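Local atomic coordinates of enoyl-CoA hydratase (Geobacillus kaustophilus, PDB entry 2PPY), a protein that probably hydrates the double bond of enoyl-CoA thioesters, as members of the enoyl-CoA hydratase/isomerase family do in fatty acid beta-oxidation. Residues A[94-106]-A[211-223]. Sequence-based numbering, arbitrary orientation.
Sequences LDKIARSPQVYIA and AVSNIKLAIMNGK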
loop_
_atom_site.group_PDB
_atom_site.type_symbol
_atom_site.label_atom_id
_atom_site.label_comp_id
_atom_site.label_asym_id
_atom_site.label_seq_id
_atom_site.Cartn_x
_atom_site.Cartn_y
_atom_site.Cartn_z
ATOM N N LEU A 94 -7.029 -9.011 -19.268
ATOM C CA LEU A 94 -6.613 -7.625 -19.413
ATOM C C LEU A 94 -5.411 -7.331 -18.510
ATOM O O LEU A 94 -4.515 -6.584 -18.896
ATOM C CB LEU A 94 -7.772 -6.676 -19.083
ATOM C CG LEU A 94 -8.976 -6.704 -20.039
ATOM C CD1 LEU A 94 -9.890 -5.521 -19.718
ATOM C CD2 LEU A 94 -8.510 -6.623 -21.504
ATOM N N ASP A 95 -5.381 -7.932 -17.324
ATOM C CA ASP A 95 -4.273 -7.710 -16.395
ATOM C C ASP A 95 -2.917 -8.120 -16.978
ATOM O O ASP A 95 -1.885 -7.541 -16.628
ATOM C CB ASP A 95 -4.483 -8.486 -15.082
ATOM C CG ASP A 95 -5.726 -8.050 -14.322
ATOM O OD1 ASP A 95 -6.144 -6.882 -14.456
ATOM O OD2 ASP A 95 -6.275 -8.885 -13.569
ATOM N N LYS A 96 -2.919 -9.123 -17.853
ATOM C CA LYS A 96 -1.685 -9.623 -18.457
ATOM C C LYS A 96 -0.904 -8.609 -19.301
ATOM O O LYS A 96 0.313 -8.717 -19.440
ATOM C CB LYS A 96 -1.998 -10.876 -19.284
ATOM C CG LYS A 96 -2.544 -12.011 -18.418
ATOM C CD LYS A 96 -3.028 -13.223 -19.208
ATOM C CE LYS A 96 -1.878 -14.028 -19.798
ATOM N NZ LYS A 96 -2.325 -15.410 -20.149
ATOM N N ILE A 97 -1.599 -7.619 -19.850
ATOM C CA ILE A 97 -0.957 -6.605 -20.683
ATOM C C ILE A 97 0.104 -5.785 -19.939
ATOM O O ILE A 97 1.210 -5.586 -20.443
ATOM C CB ILE A 97 -2.020 -5.646 -21.291
ATOM C CG1 ILE A 97 -2.954 -6.437 -22.210
ATOM C CG2 ILE A 97 -1.340 -4.531 -22.079
ATOM C CD1 ILE A 97 -4.101 -5.633 -22.771
ATOM N N ALA A 98 -0.227 -5.312 -18.743
ATOM C CA ALA A 98 0.713 -4.521 -17.957
ATOM C C ALA A 98 1.963 -5.322 -17.594
ATOM O O ALA A 98 3.012 -4.748 -17.323
ATOM C CB ALA A 98 0.036 -4.011 -16.691
ATOM N N ARG A 99 1.847 -6.647 -17.589
ATOM C CA ARG A 99 2.975 -7.505 -17.251
ATOM C C ARG A 99 3.772 -7.951 -18.474
ATOM O O ARG A 99 4.848 -8.532 -18.327
ATOM C CB ARG A 99 2.487 -8.749 -16.497
ATOM C CG ARG A 99 1.622 -8.440 -15.291
ATOM C CD ARG A 99 1.305 -9.691 -14.484
ATOM N NE ARG A 99 0.261 -9.431 -13.496
ATOM C CZ ARG A 99 -0.958 -9.959 -13.538
ATOM N NH1 ARG A 99 -1.298 -10.792 -14.517
ATOM N NH2 ARG A 99 -1.847 -9.640 -12.609
ATOM N N SER A 100 3.245 -7.690 -19.671
ATOM C CA SER A 100 3.903 -8.090 -20.920
ATOM C C SER A 100 5.056 -7.181 -21.357
ATOM O O SER A 100 5.033 -5.974 -21.129
ATOM C CB SER A 100 2.870 -8.171 -22.048
ATOM O OG SER A 100 1.860 -9.120 -21.747
ATOM N N PRO A 101 6.076 -7.756 -22.016
ATOM C CA PRO A 101 7.231 -6.982 -22.478
ATOM C C PRO A 101 6.878 -5.961 -23.551
ATOM O O PRO A 101 7.502 -4.902 -23.627
ATOM C CB PRO A 101 8.182 -8.053 -23.024
ATOM C CG PRO A 101 7.752 -9.310 -22.343
ATOM C CD PRO A 101 6.252 -9.182 -22.330
ATOM N N GLN A 102 5.890 -6.286 -24.383
ATOM C CA GLN A 102 5.474 -5.403 -25.472
ATOM C C GLN A 102 4.649 -4.222 -25.004
ATOM O O GLN A 102 3.919 -4.313 -24.017
ATOM C CB GLN A 102 4.615 -6.144 -26.509
ATOM C CG GLN A 102 5.274 -7.275 -27.267
ATOM C CD GLN A 102 5.345 -8.550 -26.461
ATOM O OE1 GLN A 102 4.540 -8.772 -25.553
ATOM N NE2 GLN A 102 6.300 -9.408 -26.802
ATOM N N VAL A 103 4.757 -3.120 -25.739
ATOM C CA VAL A 103 3.980 -1.930 -25.448
ATOM C C VAL A 103 2.656 -2.127 -26.184
ATOM O O VAL A 103 2.637 -2.342 -27.399
ATOM C CB VAL A 103 4.676 -0.655 -25.976
ATOM C CG1 VAL A 103 3.734 0.539 -25.893
ATOM C CG2 VAL A 103 5.931 -0.385 -25.168
ATOM N N TYR A 104 1.556 -2.080 -25.444
ATOM C CA TYR A 104 0.234 -2.247 -26.034
ATOM C C TYR A 104 -0.436 -0.900 -26.322
ATOM O O TYR A 104 -0.615 -0.076 -25.427
ATOM C CB TYR A 104 -0.653 -3.088 -25.108
ATOM C CG TYR A 104 -0.518 -4.584 -25.319
ATOM C CD1 TYR A 104 0.694 -5.239 -25.096
ATOM C CD2 TYR A 104 -1.598 -5.337 -25.777
ATOM C CE1 TYR A 104 0.827 -6.613 -25.330
ATOM C CE2 TYR A 104 -1.477 -6.704 -26.013
ATOM C CZ TYR A 104 -0.266 -7.333 -25.790
ATOM O OH TYR A 104 -0.153 -8.675 -26.042
ATOM N N ILE A 105 -0.799 -0.687 -27.582
ATOM C CA ILE A 105 -1.443 0.552 -28.001
ATOM C C ILE A 105 -2.836 0.254 -28.542
ATOM O O ILE A 105 -3.001 -0.607 -29.406
ATOM C CB ILE A 105 -0.644 1.254 -29.126
ATOM C CG1 ILE A 105 0.811 1.439 -28.701
ATOM C CG2 ILE A 105 -1.272 2.617 -29.451
ATOM C CD1 ILE A 105 1.684 2.008 -29.802
ATOM N N ALA A 106 -3.832 0.964 -28.030
ATOM C CA ALA A 106 -5.201 0.791 -28.489
ATOM C C ALA A 106 -5.447 1.808 -29.597
ATOM O O ALA A 106 -5.389 3.013 -29.359
ATOM C CB ALA A 106 -6.168 1.029 -27.350
ATOM N N ALA A 211 15.014 -1.359 -23.738
ATOM C CA ALA A 211 14.855 -0.222 -22.845
ATOM C C ALA A 211 13.382 0.163 -22.832
ATOM O O ALA A 211 12.801 0.406 -21.775
ATOM C CB ALA A 211 15.702 0.954 -23.329
ATOM N N VAL A 212 12.782 0.211 -24.016
ATOM C CA VAL A 212 11.372 0.558 -24.136
ATOM C C VAL A 212 10.542 -0.400 -23.295
ATOM O O VAL A 212 9.673 0.015 -22.528
ATOM C CB VAL A 212 10.896 0.462 -25.601
ATOM C CG1 VAL A 212 9.374 0.472 -25.657
ATOM C CG2 VAL A 212 11.456 1.634 -26.406
ATOM N N SER A 213 10.826 -1.687 -23.447
ATOM C CA SER A 213 10.105 -2.725 -22.731
ATOM C C SER A 213 10.253 -2.618 -21.211
ATOM O O SER A 213 9.257 -2.633 -20.482
ATOM C CB SER A 213 10.573 -4.099 -23.215
ATOM O OG SER A 213 9.842 -5.125 -22.574
ATOM N N ASN A 214 11.488 -2.505 -20.732
ATOM C CA ASN A 214 11.723 -2.393 -19.300
ATOM C C ASN A 214 11.117 -1.107 -18.731
ATOM O O ASN A 214 10.710 -1.072 -17.574
ATOM C CB ASN A 214 13.228 -2.477 -19.002
ATOM C CG ASN A 214 13.722 -3.912 -18.909
ATOM O OD1 ASN A 214 13.064 -4.838 -19.389
ATOM N ND2 ASN A 214 14.887 -4.105 -18.295
ATOM N N ILE A 215 11.046 -0.054 -19.543
ATOM C CA ILE A 215 10.451 1.208 -19.094
ATOM C C ILE A 215 8.953 1.002 -18.849
ATOM O O ILE A 215 8.407 1.447 -17.833
ATOM C CB ILE A 215 10.615 2.328 -20.151
ATOM C CG1 ILE A 215 12.065 2.813 -20.184
ATOM C CG2 ILE A 215 9.674 3.488 -19.837
ATOM C CD1 ILE A 215 12.351 3.797 -21.308
ATOM N N LYS A 216 8.300 0.331 -19.796
ATOM C CA LYS A 216 6.874 0.046 -19.710
ATOM C C LYS A 216 6.576 -0.795 -18.475
ATOM O O LYS A 216 5.584 -0.569 -17.796
ATOM C CB LYS A 216 6.398 -0.661 -20.992
ATOM C CG LYS A 216 5.004 -1.296 -20.922
ATOM C CD LYS A 216 5.073 -2.711 -20.347
ATOM C CE LYS A 216 3.695 -3.296 -20.079
ATOM N NZ LYS A 216 2.897 -3.514 -21.316
ATOM N N LEU A 217 7.437 -1.765 -18.183
ATOM C CA LEU A 217 7.253 -2.605 -17.007
ATOM C C LEU A 217 7.459 -1.786 -15.733
ATOM O O LEU A 217 6.710 -1.911 -14.763
ATOM C CB LEU A 217 8.248 -3.770 -17.016
ATOM C CG LEU A 217 8.061 -4.859 -18.077
ATOM C CD1 LEU A 217 9.211 -5.849 -17.988
ATOM C CD2 LEU A 217 6.722 -5.560 -17.867
ATOM N N ALA A 218 8.490 -0.952 -15.742
ATOM C CA ALA A 218 8.807 -0.119 -14.593
ATOM C C ALA A 218 7.639 0.757 -14.163
ATOM O O ALA A 218 7.317 0.844 -12.976
ATOM C CB ALA A 218 10.024 0.752 -14.906
ATOM N N ILE A 219 6.994 1.398 -15.129
ATOM C CA ILE A 219 5.886 2.298 -14.830
ATOM C C ILE A 219 4.549 1.625 -14.522
ATOM O O ILE A 219 3.894 1.969 -13.540
ATOM C CB ILE A 219 5.686 3.301 -15.983
ATOM C CG1 ILE A 219 6.963 4.129 -16.170
ATOM C CG2 ILE A 219 4.490 4.208 -15.694
ATOM C CD1 ILE A 219 6.920 5.048 -17.378
HETATM N N MSE A 220 4.143 0.669 -15.348
HETATM C CA MSE A 220 2.861 0.005 -15.136
HETATM C C MSE A 220 2.780 -0.804 -13.842
HETATM O O MSE A 220 1.736 -0.845 -13.198
HETATM C CB MSE A 220 2.520 -0.883 -16.336
HETATM C CG MSE A 220 2.377 -0.109 -17.646
HETATM SE SE MSE A 220 1.245 1.466 -17.473
HETATM C CE MSE A 220 -0.332 0.605 -16.740
ATOM N N ASN A 221 3.881 -1.443 -13.462
ATOM C CA ASN A 221 3.901 -2.240 -12.240
ATOM C C ASN A 221 4.464 -1.444 -11.067
ATOM O O ASN A 221 4.151 -1.722 -9.912
ATOM C CB ASN A 221 4.720 -3.515 -12.462
ATOM C CG ASN A 221 4.111 -4.418 -13.530
ATOM O OD1 ASN A 221 3.034 -4.996 -13.339
ATOM N ND2 ASN A 221 4.793 -4.537 -14.663
ATOM N N GLY A 222 5.292 -0.448 -11.367
ATOM C CA GLY A 222 5.869 0.366 -10.311
ATOM C C GLY A 222 4.870 1.337 -9.706
ATOM O O GLY A 222 5.028 1.775 -8.566
ATOM N N LYS A 223 3.823 1.672 -10.454
ATOM C CA LYS A 223 2.836 2.610 -9.939
ATOM C C LYS A 223 2.011 2.014 -8.805
ATOM O O LYS A 223 1.330 2.736 -8.094
ATOM C CB LYS A 223 1.923 3.113 -11.068
ATOM C CG LYS A 223 0.980 2.096 -11.675
ATOM C CD LYS A 223 0.161 2.751 -12.785
ATOM C CE LYS A 223 -0.981 1.866 -13.231
ATOM N NZ LYS A 223 -1.995 1.726 -12.149
HETATM O O HOH W 1 1.841 -7.617 -11.926
#
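K216 reaches from helix 211-222 into the turn that joins helix 94-99 to strand 103-106, a clear case of one long side chain gathering backbone carbonyls at a helix-to-strand turn. Its CG stands anti to the backbone N (chi1 167°), and bends at chi2 and chi4 bring the ammonium group between I97 O and Q102 O. There NZ donates to I97 O at 2.8 Å and to Q102 O at 3.0 Å, while a salt bridge to D124 balances the charge. I97 O also accepts from S100 N, the two donors arriving from opposite faces of its carbonyl plane. D124 in turn accepts from the backbone N of Y104. With K216 cut back to an alanine, D124 would probably lose its cationic mate, I97 O and Q102 O would each lose a donor, and the turn would be less firmly held. Next along the turn, S213 OG, anti to its own backbone N, gives a short 2.6 Å bond to P101 O. Toward the C-terminal part of helix 211-222, N221 ND2 makes a weak bond to A98 O (3.2 Å) and a regular one to L217 O, on a lone pair in the carbonyl plane. Apolar packing flanks these bonds: the side chains of V103 and V212 cross at about a right angle, CG2 to CG1 3.6 Å. Strand 103-108 belongs to the central sheet of the crotonase fold, and the contact ties its helix-to-strand turn to helix 209-222 near the subunit interfaces of the hexamer.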